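Local coordinates for protein catechol O-methyltransferase (Niastella koreensis GR20-10, PDB 7CVV) that catalyses magnesium-dependent methyl transfer from S-adenosylmethionine to catechol-like compounds, turning protocatechuic acid into vanillic and iso-vanillic acid in equal proportion, at residues A[61-66]-A[83-88]; A[70-75]-A[100-105]; A[116-121]-A[146-151]; A[140-145]-A[180-185]. All blocks are in the same frame, centred on the assembly; numbering follows the deposited sequence.

Contact 1. Residues A[61-66]-A[83-88]; sequences ILELGT and GRLITL. With SAM (S-adenosylmethionine), chain D.
I61 pairs with L85 on adjacent parallel strands. I61 N donates to R84 O, and I61 O accepts from I86 N at 2.9 Å. On the sheet side that carries helix 70-76, I61 CB rests 3.8 Å from L85 CG. L62 turns to the other side, which carries helix 118-127. With CG anti to the backbone N (chi1 -179°), its CD1 swings back toward the neighbouring strand, 4.3 Å from L88 CG. E63 continues the ladder: its N donates to I86 O and its O accepts from L88 N. The extended side chain of E63 runs alongside T87. T87 OG1 donates to E63 OE2 from above the carboxylate plane, at 2.6 Å. S71 OG and T72 OG1 also bond to this carboxylate, satisfying both oxygens. L64 CD2 lies beside L88 CD1 at 3.7 Å. G65 N donates to L88 O at 2.7 Å, and G65 O accepts a weak bond from the amino N of SAM. The backbone angles of G65 suit a glycine, and a CB would also crowd the ribose O4'. T66 CG2 lies 3.7 Å from T87 CG2. This strand and glycine turn form the SAM-binding motif of Rossmann-like class I methyltransferases.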
# COMPACT_ATOMS: atom_id res chain seq x y z
N ILE A 61 15.25 -6.25 7.44
CA ILE A 61 13.79 -6.46 7.68
C ILE A 61 13.61 -7.30 8.94
O ILE A 61 14.33 -8.33 9.09
CB ILE A 61 13.10 -7.13 6.48
CG1 ILE A 61 13.34 -6.36 5.19
CG2 ILE A 61 11.62 -7.32 6.77
CD1 ILE A 61 13.08 -7.19 3.95
N LEU A 62 12.65 -6.88 9.77
CA LEU A 62 12.22 -7.63 10.98
C LEU A 62 10.79 -8.14 10.76
O LEU A 62 9.93 -7.36 10.31
CB LEU A 62 12.30 -6.75 12.23
CG LEU A 62 11.89 -7.44 13.53
CD1 LEU A 62 12.73 -8.69 13.76
CD2 LEU A 62 11.97 -6.49 14.71
N GLU A 63 10.59 -9.42 11.06
CA GLU A 63 9.33 -10.18 10.86
C GLU A 63 8.99 -10.88 12.17
O GLU A 63 9.83 -11.66 12.66
CB GLU A 63 9.51 -11.20 9.74
CG GLU A 63 8.22 -11.95 9.42
CD GLU A 63 8.29 -13.01 8.32
OE1 GLU A 63 7.32 -13.08 7.54
OE2 GLU A 63 9.30 -13.77 8.25
N LEU A 64 7.82 -10.61 12.75
CA LEU A 64 7.26 -11.41 13.86
C LEU A 64 6.29 -12.43 13.28
O LEU A 64 5.26 -12.03 12.80
CB LEU A 64 6.53 -10.51 14.86
CG LEU A 64 7.30 -9.33 15.43
CD1 LEU A 64 6.90 -9.07 16.87
CD2 LEU A 64 8.80 -9.54 15.34
N GLY A 65 6.59 -13.72 13.37
CA GLY A 65 5.67 -14.77 12.92
C GLY A 65 6.10 -15.27 11.57
O GLY A 65 5.74 -14.63 10.56
N THR A 66 6.88 -16.36 11.57
CA THR A 66 7.50 -17.00 10.38
C THR A 66 6.51 -17.97 9.73
O THR A 66 6.31 -17.86 8.51
CB THR A 66 8.82 -17.66 10.80
OG1 THR A 66 9.51 -16.74 11.65
CG2 THR A 66 9.70 -18.04 9.63
N GLY A 83 21.76 -8.06 1.88
CA GLY A 83 20.60 -7.75 2.73
C GLY A 83 20.36 -8.83 3.76
O GLY A 83 20.88 -9.95 3.62
N ARG A 84 19.53 -8.52 4.76
CA ARG A 84 19.30 -9.38 5.94
C ARG A 84 17.85 -9.28 6.39
O ARG A 84 17.38 -8.14 6.61
CB ARG A 84 20.21 -8.89 7.07
CG ARG A 84 20.77 -10.00 7.94
CD ARG A 84 21.82 -9.41 8.84
NE ARG A 84 21.20 -8.62 9.89
CZ ARG A 84 21.72 -7.53 10.46
NH1 ARG A 84 22.89 -7.05 10.06
NH2 ARG A 84 21.06 -6.92 11.43
N LEU A 85 17.19 -10.42 6.56
CA LEU A 85 15.87 -10.56 7.20
C LEU A 85 15.98 -11.45 8.44
O LEU A 85 16.39 -12.62 8.35
CB LEU A 85 14.87 -11.15 6.20
CG LEU A 85 13.40 -10.96 6.58
CD1 LEU A 85 12.52 -11.00 5.34
CD2 LEU A 85 12.96 -12.02 7.57
N ILE A 86 15.58 -10.90 9.57
CA ILE A 86 15.47 -11.62 10.86
C ILE A 86 13.99 -11.80 11.17
O ILE A 86 13.30 -10.79 11.34
CB ILE A 86 16.24 -10.87 11.95
CG1 ILE A 86 17.67 -10.57 11.49
CG2 ILE A 86 16.20 -11.64 13.26
CD1 ILE A 86 18.41 -9.64 12.40
N THR A 87 13.55 -13.07 11.23
CA THR A 87 12.15 -13.50 11.44
C THR A 87 12.05 -14.28 12.76
O THR A 87 12.86 -15.19 12.95
CB THR A 87 11.66 -14.31 10.22
OG1 THR A 87 10.29 -14.64 10.48
CG2 THR A 87 12.48 -15.55 9.93
N LEU A 88 11.09 -13.93 13.62
CA LEU A 88 10.90 -14.54 14.97
C LEU A 88 9.72 -15.54 14.93
O LEU A 88 8.68 -15.22 14.28
CB LEU A 88 10.69 -13.45 16.02
CG LEU A 88 11.61 -12.23 15.88
CD1 LEU A 88 11.51 -11.28 17.07
CD2 LEU A 88 13.05 -12.68 15.67
N SAM D . 3.46 -14.31 8.15
CA SAM D . 3.53 -15.76 7.87
C SAM D . 3.22 -16.02 6.38
O SAM D . 3.79 -16.97 5.82
OXT SAM D . 2.43 -15.24 5.83
CB SAM D . 2.52 -16.51 8.75
CG SAM D . 2.67 -16.31 10.27
SD SAM D . 1.22 -17.06 11.07
CE SAM D . 0.01 -15.76 10.77
C5' SAM D . 1.48 -16.88 12.85
C4' SAM D . 2.79 -17.42 13.38
O4' SAM D . 3.13 -16.68 14.58
C3' SAM D . 2.79 -18.90 13.77
O3' SAM D . 3.90 -19.54 13.16
C2' SAM D . 2.95 -18.87 15.29
O2' SAM D . 3.73 -19.93 15.79
C1' SAM D . 3.72 -17.58 15.48
N9 SAM D . 3.63 -17.01 16.81
C8 SAM D . 2.50 -16.96 17.59
N7 SAM D . 2.70 -16.37 18.74
C5 SAM D . 4.03 -15.98 18.71
C6 SAM D . 4.83 -15.29 19.64
N6 SAM D . 4.37 -14.88 20.82
N1 SAM D . 6.11 -15.02 19.29
C2 SAM D . 6.54 -15.44 18.09
N3 SAM D . 5.88 -16.12 17.15
C4 SAM D . 4.61 -16.36 17.52

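Contact 2. Residues A[70-75]-A[100-105]; sequences YSTIWM and KNIDRA. With SAM (S-adenosylmethionine), chain D.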
# COMPACT_ATOMS: atom_id res chain seq x y z
N TYR A 70 6.43 -18.45 4.16
CA TYR A 70 5.84 -17.98 2.88
C TYR A 70 6.12 -16.47 2.71
O TYR A 70 6.75 -16.06 1.72
CB TYR A 70 4.37 -18.37 2.82
CG TYR A 70 3.68 -18.03 1.53
CD1 TYR A 70 3.09 -16.79 1.34
CD2 TYR A 70 3.62 -18.95 0.49
CE1 TYR A 70 2.47 -16.46 0.16
CE2 TYR A 70 3.00 -18.63 -0.70
CZ TYR A 70 2.44 -17.38 -0.87
OH TYR A 70 1.83 -17.08 -2.06
N SER A 71 5.71 -15.66 3.69
CA SER A 71 5.85 -14.18 3.68
C SER A 71 7.33 -13.81 3.65
O SER A 71 7.69 -12.83 3.01
CB SER A 71 5.19 -13.54 4.86
OG SER A 71 5.72 -14.10 6.04
N THR A 72 8.13 -14.60 4.37
CA THR A 72 9.60 -14.47 4.50
C THR A 72 10.24 -14.53 3.10
O THR A 72 11.00 -13.61 2.78
CB THR A 72 10.13 -15.54 5.47
OG1 THR A 72 9.26 -15.57 6.61
CG2 THR A 72 11.55 -15.26 5.91
N ILE A 73 9.89 -15.54 2.29
CA ILE A 73 10.43 -15.72 0.90
C ILE A 73 10.11 -14.48 0.04
O ILE A 73 11.06 -13.95 -0.56
CB ILE A 73 9.96 -17.05 0.28
CG1 ILE A 73 10.55 -18.25 1.02
CG2 ILE A 73 10.28 -17.10 -1.20
CD1 ILE A 73 9.90 -19.59 0.69
N TRP A 74 8.87 -13.98 0.02
CA TRP A 74 8.45 -12.78 -0.76
C TRP A 74 9.27 -11.56 -0.38
O TRP A 74 9.66 -10.82 -1.29
CB TRP A 74 6.96 -12.44 -0.57
CG TRP A 74 6.01 -13.25 -1.39
CD1 TRP A 74 5.22 -14.26 -0.94
CD2 TRP A 74 5.71 -13.09 -2.78
NE1 TRP A 74 4.48 -14.77 -1.97
CE2 TRP A 74 4.75 -14.07 -3.11
CE3 TRP A 74 6.18 -12.26 -3.80
CZ2 TRP A 74 4.25 -14.24 -4.40
CZ3 TRP A 74 5.68 -12.42 -5.08
CH2 TRP A 74 4.73 -13.39 -5.37
N MET A 75 9.45 -11.32 0.92
CA MET A 75 10.09 -10.09 1.44
C MET A 75 11.63 -10.18 1.35
O MET A 75 12.28 -9.15 1.08
CB MET A 75 9.67 -9.87 2.89
CG MET A 75 8.30 -9.26 3.03
SD MET A 75 8.03 -8.76 4.74
CE MET A 75 7.98 -10.39 5.49
N LYS A 100 13.76 -25.36 6.13
CA LYS A 100 13.82 -26.18 4.89
C LYS A 100 13.37 -25.32 3.70
O LYS A 100 14.00 -25.39 2.63
CB LYS A 100 12.95 -27.43 4.97
CG LYS A 100 13.71 -28.70 5.33
CD LYS A 100 12.90 -29.97 5.19
CE LYS A 100 12.38 -30.49 6.53
NZ LYS A 100 13.46 -31.05 7.37
N ASN A 101 12.31 -24.53 3.91
CA ASN A 101 11.60 -23.77 2.84
C ASN A 101 12.50 -22.63 2.39
O ASN A 101 12.55 -22.37 1.18
CB ASN A 101 10.23 -23.27 3.32
CG ASN A 101 9.22 -24.39 3.49
OD1 ASN A 101 9.28 -25.42 2.79
ND2 ASN A 101 8.27 -24.19 4.39
N ILE A 102 13.19 -22.00 3.33
CA ILE A 102 14.16 -20.90 3.06
C ILE A 102 15.38 -21.46 2.30
O ILE A 102 15.86 -20.78 1.39
CB ILE A 102 14.58 -20.22 4.37
CG1 ILE A 102 13.43 -19.45 5.04
CG2 ILE A 102 15.83 -19.39 4.18
CD1 ILE A 102 12.84 -18.32 4.26
N ASP A 103 15.85 -22.66 2.67
CA ASP A 103 17.02 -23.31 2.03
C ASP A 103 16.63 -23.68 0.60
O ASP A 103 17.35 -23.27 -0.33
CB ASP A 103 17.54 -24.48 2.88
CG ASP A 103 18.12 -24.07 4.22
OD1 ASP A 103 18.40 -22.85 4.41
OD2 ASP A 103 18.28 -24.97 5.10
N ARG A 104 15.48 -24.33 0.41
CA ARG A 104 14.96 -24.66 -0.95
C ARG A 104 14.86 -23.41 -1.82
O ARG A 104 14.81 -23.58 -3.05
CB ARG A 104 13.59 -25.35 -0.88
CG ARG A 104 13.16 -25.99 -2.19
CD ARG A 104 11.80 -26.67 -2.11
NE ARG A 104 11.72 -27.53 -0.94
CZ ARG A 104 11.07 -27.28 0.20
NH1 ARG A 104 10.39 -26.17 0.39
NH2 ARG A 104 11.09 -28.19 1.16
N ALA A 105 14.83 -22.20 -1.25
CA ALA A 105 14.68 -20.94 -2.01
C ALA A 105 16.04 -20.26 -2.23
O ALA A 105 16.07 -19.19 -2.86
CB ALA A 105 13.73 -20.01 -1.30
N SAM D . 3.46 -14.31 8.15
CA SAM D . 3.53 -15.76 7.87
C SAM D . 3.22 -16.02 6.38
O SAM D . 3.79 -16.97 5.82
OXT SAM D . 2.43 -15.24 5.83
CB SAM D . 2.52 -16.51 8.75
CG SAM D . 2.67 -16.31 10.27
SD SAM D . 1.22 -17.06 11.07
CE SAM D . 0.01 -15.76 10.77
C5' SAM D . 1.48 -16.88 12.85
C4' SAM D . 2.79 -17.42 13.38
O4' SAM D . 3.13 -16.68 14.58
C3' SAM D . 2.79 -18.90 13.77
O3' SAM D . 3.90 -19.54 13.16
C2' SAM D . 2.95 -18.87 15.29
O2' SAM D . 3.73 -19.93 15.79
C1' SAM D . 3.72 -17.58 15.48
N9 SAM D . 3.63 -17.01 16.81
C8 SAM D . 2.50 -16.96 17.59
N7 SAM D . 2.70 -16.37 18.74
C5 SAM D . 4.03 -15.98 18.71
C6 SAM D . 4.83 -15.29 19.64
N6 SAM D . 4.37 -14.88 20.82
N1 SAM D . 6.11 -15.02 19.29
C2 SAM D . 6.54 -15.44 18.09
N3 SAM D . 5.88 -16.12 17.15
C4 SAM D . 4.61 -16.36 17.52
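Two helices of the Rossmann-like fold, 70-76 and 92-103, meet here through I73 and I102, near the amino-acid end of SAM. The contact is apolar, without hydrogen bonds. The I73 and I102 chains point opposite ways where they overlap, and I73 CG1 lies 4.0 Å from I102 CD1. The same I102 CD1 meets T72 CG2 at 3.7 Å, the side chains lying crosswise. T72 divides its branches: with CG2 anti to the backbone N and OG1 anti to the carbonyl carbon (chi1 -44°), the methyl faces I102 while the hydroxyl bonds to E63. A105 CB adds a looser contact, 4.3 Å from I73 CG1. R104 NH1 donates in plane to a lone pair of N101 OD1 at 2.7 Å. N101 ND2 bonds to A68 O and S30 OG, so both ends of the amide are held. On helix 70-76, S71 N donates to SAM O at 3.2 Å, and the SAM amino N donates to S71 OG at 3.1 Å. The helix N terminus probably favours the SAM carboxylate. The helix after the first sheet strand, meeting the cofactor with its N-terminal end, is characteristic of the class I SAM-binding fold.

Contact 3. Residues A[116-121]-A[146-151]; sequences GKAIDI and TEYFQW. With SAM (S-adenosylmethionine), chain D.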
# COMPACT_ATOMS: atom_id res chain seq x y z
N GLY A 116 11.76 -18.64 19.76
CA GLY A 116 11.47 -18.05 21.08
C GLY A 116 10.32 -17.06 21.02
O GLY A 116 9.89 -16.75 19.88
N LYS A 117 9.84 -16.58 22.17
CA LYS A 117 8.77 -15.55 22.22
C LYS A 117 9.35 -14.25 21.67
O LYS A 117 10.49 -13.93 22.02
CB LYS A 117 8.23 -15.33 23.64
CG LYS A 117 7.26 -16.39 24.12
CD LYS A 117 7.27 -16.63 25.61
CE LYS A 117 6.36 -15.68 26.38
NZ LYS A 117 6.39 -15.97 27.84
N ALA A 118 8.59 -13.56 20.83
CA ALA A 118 8.91 -12.22 20.30
C ALA A 118 9.25 -11.28 21.46
O ALA A 118 10.27 -10.63 21.38
CB ALA A 118 7.76 -11.69 19.47
N ILE A 119 8.45 -11.23 22.53
CA ILE A 119 8.64 -10.24 23.63
C ILE A 119 9.96 -10.49 24.40
O ILE A 119 10.33 -9.65 25.24
CB ILE A 119 7.40 -10.21 24.55
CG1 ILE A 119 7.24 -8.84 25.21
CG2 ILE A 119 7.40 -11.33 25.58
CD1 ILE A 119 6.57 -7.82 24.32
N ASP A 120 10.67 -11.60 24.15
CA ASP A 120 11.99 -11.92 24.77
C ASP A 120 13.13 -11.66 23.78
O ASP A 120 14.24 -11.27 24.24
CB ASP A 120 12.09 -13.39 25.18
CG ASP A 120 11.14 -13.82 26.27
OD1 ASP A 120 10.57 -12.95 26.93
OD2 ASP A 120 10.95 -15.03 26.44
N ILE A 121 12.90 -11.94 22.50
CA ILE A 121 13.91 -11.78 21.42
C ILE A 121 14.06 -10.30 21.07
O ILE A 121 15.16 -9.92 20.63
CB ILE A 121 13.54 -12.64 20.20
CG1 ILE A 121 13.59 -14.14 20.55
CG2 ILE A 121 14.42 -12.30 19.01
CD1 ILE A 121 13.51 -15.08 19.36
N THR A 146 0.18 -4.08 20.77
CA THR A 146 0.54 -2.71 21.26
C THR A 146 1.99 -2.74 21.76
O THR A 146 2.68 -1.75 21.57
CB THR A 146 -0.38 -2.14 22.34
OG1 THR A 146 -0.54 -3.11 23.37
CG2 THR A 146 -1.77 -1.77 21.87
N GLU A 147 2.43 -3.85 22.34
CA GLU A 147 3.80 -3.94 22.92
C GLU A 147 4.82 -4.24 21.82
O GLU A 147 5.95 -3.74 21.91
CB GLU A 147 3.90 -5.04 23.98
CG GLU A 147 3.06 -4.79 25.21
CD GLU A 147 1.56 -4.90 24.99
OE1 GLU A 147 0.81 -4.69 25.97
OE2 GLU A 147 1.13 -5.19 23.82
N TYR A 148 4.47 -5.12 20.87
CA TYR A 148 5.36 -5.45 19.74
C TYR A 148 5.70 -4.16 18.99
O TYR A 148 6.84 -4.00 18.57
CB TYR A 148 4.71 -6.46 18.80
CG TYR A 148 4.51 -7.86 19.33
CD1 TYR A 148 5.41 -8.45 20.20
CD2 TYR A 148 3.43 -8.62 18.90
CE1 TYR A 148 5.23 -9.74 20.67
CE2 TYR A 148 3.24 -9.91 19.36
CZ TYR A 148 4.14 -10.47 20.24
OH TYR A 148 3.96 -11.74 20.68
N PHE A 149 4.73 -3.26 18.86
CA PHE A 149 4.86 -1.98 18.11
C PHE A 149 5.80 -1.02 18.83
O PHE A 149 6.59 -0.37 18.15
CB PHE A 149 3.49 -1.35 17.91
CG PHE A 149 3.45 -0.16 16.99
CD1 PHE A 149 3.34 -0.33 15.61
CD2 PHE A 149 3.50 1.13 17.50
CE1 PHE A 149 3.30 0.77 14.76
CE2 PHE A 149 3.45 2.22 16.65
CZ PHE A 149 3.36 2.05 15.29
N GLN A 150 5.72 -0.93 20.16
CA GLN A 150 6.65 -0.13 21.02
C GLN A 150 8.10 -0.58 20.78
O GLN A 150 8.96 0.25 20.43
CB GLN A 150 6.30 -0.32 22.50
CG GLN A 150 5.56 0.84 23.15
CD GLN A 150 4.66 1.62 22.22
OE1 GLN A 150 3.65 1.11 21.73
NE2 GLN A 150 5.02 2.87 21.98
N TRP A 151 8.34 -1.88 20.92
CA TRP A 151 9.62 -2.53 20.54
C TRP A 151 9.95 -2.22 19.08
O TRP A 151 11.10 -1.87 18.79
CB TRP A 151 9.58 -4.03 20.85
CG TRP A 151 9.58 -4.31 22.32
CD1 TRP A 151 8.52 -4.71 23.09
CD2 TRP A 151 10.68 -4.13 23.22
NE1 TRP A 151 8.90 -4.82 24.40
CE2 TRP A 151 10.22 -4.46 24.51
CE3 TRP A 151 12.02 -3.75 23.06
CZ2 TRP A 151 11.05 -4.44 25.63
CZ3 TRP A 151 12.84 -3.72 24.17
CH2 TRP A 151 12.36 -4.06 25.43
N SAM D . 3.46 -14.31 8.15
CA SAM D . 3.53 -15.76 7.87
C SAM D . 3.22 -16.02 6.38
O SAM D . 3.79 -16.97 5.82
OXT SAM D . 2.43 -15.24 5.83
CB SAM D . 2.52 -16.51 8.75
CG SAM D . 2.67 -16.31 10.27
SD SAM D . 1.22 -17.06 11.07
CE SAM D . 0.01 -15.76 10.77
C5' SAM D . 1.48 -16.88 12.85
C4' SAM D . 2.79 -17.42 13.38
O4' SAM D . 3.13 -16.68 14.58
C3' SAM D . 2.79 -18.90 13.77
O3' SAM D . 3.90 -19.54 13.16
C2' SAM D . 2.95 -18.87 15.29
O2' SAM D . 3.73 -19.93 15.79
C1' SAM D . 3.72 -17.58 15.48
N9 SAM D . 3.63 -17.01 16.81
C8 SAM D . 2.50 -16.96 17.59
N7 SAM D . 2.70 -16.37 18.74
C5 SAM D . 4.03 -15.98 18.71
C6 SAM D . 4.83 -15.29 19.64
N6 SAM D . 4.37 -14.88 20.82
N1 SAM D . 6.11 -15.02 19.29
C2 SAM D . 6.54 -15.44 18.09
N3 SAM D . 5.88 -16.12 17.15
C4 SAM D . 4.61 -16.36 17.52
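A118 CB touches Y148 CE1 at 3.4 Å, meeting the ring obliquely, at the adenine end of the SAM site. The contact joins helices 118-127 and 145-154 of the Rossmann-like fold. I119 N lies near the plane of the Y148 ring, at its edge. I119 makes the outer part of the contact. Its CG1 is anti to the backbone N (chi1 -152°), which carries CD1 across to the other helix. There I119 CD1 meets E147 CB at 3.9 Å and W151 NE1 at 3.8 Å, coming obliquely onto the indole.

Both helices face the adenine. A118 N donates to SAM N1 at 3.3 Å in a nearly straight bond (164°). Y148 OH stands 3.2 Å from SAM N6, which approaches the ring at its edge. The hydroxyl is also hydrogen-bonded to D141. Replacing Y148 by an alanine is likely to leave D141 without its hydroxyl partner and open a gap beside A118 and the adenine amino group.

L64 and L122 back these groups from behind. L64 of strand 60-64 touches both A118 and Y148, and L122 touches Y148 and W151. K117 occupies the N-cap of helix 118-127, and its O accepts from D120 N and I121 N. On the outer side of helix 145-154, T146 OG1 donates to E147 OE2 at 2.7 Å, approaching from 54° above the carboxylate plane.

Contact 4. Residues A[140-145]-A[180-185]; sequences ADKPPY and EPAVQG. With SAM (S-adenosylmethionine), chain D.
P143 O is gripped by a water at 2.8 Å and by R188 NH2. The same water lies 2.7 Å from G185 O, bridging the segments. The contact sets the loop after strand 135-138 of the Rossmann-like fold against the first turn of helix 181-195. The loop makes a type I turn from K142 to Y145, closed by Y145 N donating to K142 O. No direct hydrogen bond crosses; the backbones come close instead, with P143 CA 3.9 Å from G185 CA. A side chain at G185 would run into K142 O and P143 CA. The rings of P143 and P181 run alongside each other, P143 CG to P181 CB 4.0 Å. K142 CB packs on A182 CA at the same distance.

At the loop's other end D141 OD1 lies 2.9 Å from SAM N6 and is also hydrogen-bonded to Y148 OH. With an uncharged alanine here, SAM N6 and the Y148 hydroxyl would probably both lose this carboxylate.

K142 also borders the metal site, touching N166, a magnesium ligand; Y145 OH bonds to the backbone O of D165, another. The K142 chain bends at chi2 (-75°), setting CD 3.6 Å above one face of the Y145 ring, toward the rim.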
# COMPACT_ATOMS: atom_id res chain seq x y z
N ALA A 140 2.09 -12.03 14.40
CA ALA A 140 2.14 -13.07 15.45
C ALA A 140 0.80 -13.09 16.22
O ALA A 140 -0.22 -12.64 15.64
CB ALA A 140 3.32 -12.80 16.34
N ASP A 141 0.80 -13.61 17.46
CA ASP A 141 -0.35 -13.48 18.41
C ASP A 141 -0.74 -12.00 18.48
O ASP A 141 0.15 -11.13 18.34
CB ASP A 141 -0.04 -14.12 19.76
CG ASP A 141 1.23 -13.64 20.47
OD1 ASP A 141 2.22 -13.26 19.79
OD2 ASP A 141 1.23 -13.68 21.73
N LYS A 142 -2.03 -11.72 18.63
CA LYS A 142 -2.62 -10.36 18.48
C LYS A 142 -2.68 -9.61 19.81
O LYS A 142 -2.57 -8.38 19.83
CB LYS A 142 -4.02 -10.43 17.85
CG LYS A 142 -4.11 -11.14 16.50
CD LYS A 142 -3.58 -10.32 15.33
CE LYS A 142 -3.22 -11.12 14.10
NZ LYS A 142 -2.37 -12.29 14.42
N PRO A 143 -2.96 -10.26 20.97
CA PRO A 143 -3.10 -9.51 22.22
C PRO A 143 -1.93 -8.57 22.54
O PRO A 143 -2.17 -7.45 22.95
CB PRO A 143 -3.33 -10.62 23.26
CG PRO A 143 -4.03 -11.69 22.46
CD PRO A 143 -3.30 -11.68 21.13
N PRO A 144 -0.64 -8.96 22.34
CA PRO A 144 0.48 -8.04 22.58
C PRO A 144 0.93 -7.20 21.38
O PRO A 144 2.05 -6.74 21.34
CB PRO A 144 1.58 -9.02 23.02
CG PRO A 144 1.27 -10.35 22.30
CD PRO A 144 -0.19 -10.30 21.92
N TYR A 145 0.04 -6.94 20.42
CA TYR A 145 0.30 -6.05 19.26
C TYR A 145 0.80 -4.69 19.74
O TYR A 145 1.78 -4.23 19.15
CB TYR A 145 -0.92 -5.98 18.34
CG TYR A 145 -0.81 -6.85 17.12
CD1 TYR A 145 -0.12 -8.05 17.17
CD2 TYR A 145 -1.37 -6.47 15.91
CE1 TYR A 145 0.01 -8.86 16.05
CE2 TYR A 145 -1.25 -7.26 14.77
CZ TYR A 145 -0.56 -8.46 14.84
OH TYR A 145 -0.43 -9.28 13.76
N GLU A 180 -13.32 -11.92 22.51
CA GLU A 180 -12.21 -12.65 21.85
C GLU A 180 -10.91 -11.90 22.12
O GLU A 180 -10.82 -10.69 21.87
CB GLU A 180 -12.40 -12.77 20.34
CG GLU A 180 -13.52 -13.67 19.89
CD GLU A 180 -13.62 -13.69 18.37
OE1 GLU A 180 -14.74 -13.65 17.82
OE2 GLU A 180 -12.55 -13.72 17.72
N PRO A 181 -9.86 -12.57 22.65
CA PRO A 181 -8.59 -11.91 22.95
C PRO A 181 -8.01 -11.21 21.71
O PRO A 181 -7.44 -10.17 21.89
CB PRO A 181 -7.66 -13.04 23.38
CG PRO A 181 -8.59 -14.16 23.81
CD PRO A 181 -9.84 -14.01 22.96
N ALA A 182 -8.16 -11.80 20.52
CA ALA A 182 -7.64 -11.28 19.22
C ALA A 182 -8.38 -9.99 18.81
O ALA A 182 -7.71 -9.03 18.38
CB ALA A 182 -7.75 -12.36 18.16
N VAL A 183 -9.71 -9.96 18.90
CA VAL A 183 -10.51 -8.74 18.57
C VAL A 183 -10.15 -7.62 19.56
O VAL A 183 -10.06 -6.46 19.11
CB VAL A 183 -12.03 -9.01 18.55
CG1 VAL A 183 -12.79 -7.72 18.29
CG2 VAL A 183 -12.40 -10.05 17.52
N GLN A 184 -9.93 -7.96 20.84
CA GLN A 184 -9.57 -6.97 21.89
C GLN A 184 -8.13 -6.50 21.65
O GLN A 184 -7.89 -5.31 21.82
CB GLN A 184 -9.83 -7.51 23.30
CG GLN A 184 -11.29 -7.36 23.78
CD GLN A 184 -11.96 -6.03 23.50
OE1 GLN A 184 -11.33 -5.06 23.07
NE2 GLN A 184 -13.26 -5.95 23.72
N GLY A 185 -7.23 -7.37 21.22
CA GLY A 185 -5.84 -6.99 20.91
C GLY A 185 -5.80 -6.01 19.75
O GLY A 185 -5.12 -4.97 19.89
N SAM D . 3.46 -14.31 8.15
CA SAM D . 3.53 -15.76 7.87
C SAM D . 3.22 -16.02 6.38
O SAM D . 3.79 -16.97 5.82
OXT SAM D . 2.43 -15.24 5.83
CB SAM D . 2.52 -16.51 8.75
CG SAM D . 2.67 -16.31 10.27
SD SAM D . 1.22 -17.06 11.07
CE SAM D . 0.01 -15.76 10.77
C5' SAM D . 1.48 -16.88 12.85
C4' SAM D . 2.79 -17.42 13.38
O4' SAM D . 3.13 -16.68 14.58
C3' SAM D . 2.79 -18.90 13.77
O3' SAM D . 3.90 -19.54 13.16
C2' SAM D . 2.95 -18.87 15.29
O2' SAM D . 3.73 -19.93 15.79
C1' SAM D . 3.72 -17.58 15.48
N9 SAM D . 3.63 -17.01 16.81
C8 SAM D . 2.50 -16.96 17.59
N7 SAM D . 2.70 -16.37 18.74
C5 SAM D . 4.03 -15.98 18.71
C6 SAM D . 4.83 -15.29 19.64
N6 SAM D . 4.37 -14.88 20.82
N1 SAM D . 6.11 -15.02 19.29
C2 SAM D . 6.54 -15.44 18.09
N3 SAM D . 5.88 -16.12 17.15
C4 SAM D . 4.61 -16.36 17.52
O HOH W 1 -2.75 -5.33 21.15

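Contacts 1 and 2 are buried, contact 3 is partly so, and contact 4 lies at the surface. All four touch SAM. Contact 1 joins the two strands of the beta-alpha-beta unit 60-64, 70-76, 84-89; contact 2 sets its helix against helix 92-103. E63 ties the two by bonds to S71 and T72. L64 and L88 pass from contact 1 into the apolar side of contact 3. Contacts 3 and 4 meet where Y148 OH bonds to D141, near the adenine. Contact 2 touches neither of them. Contact 1 is built by backbone hydrogen bonds and a buried carboxylate. Contacts 2 and 3 rely on apolar side chains between helices, and contact 4 on prolines, close backbones and a water.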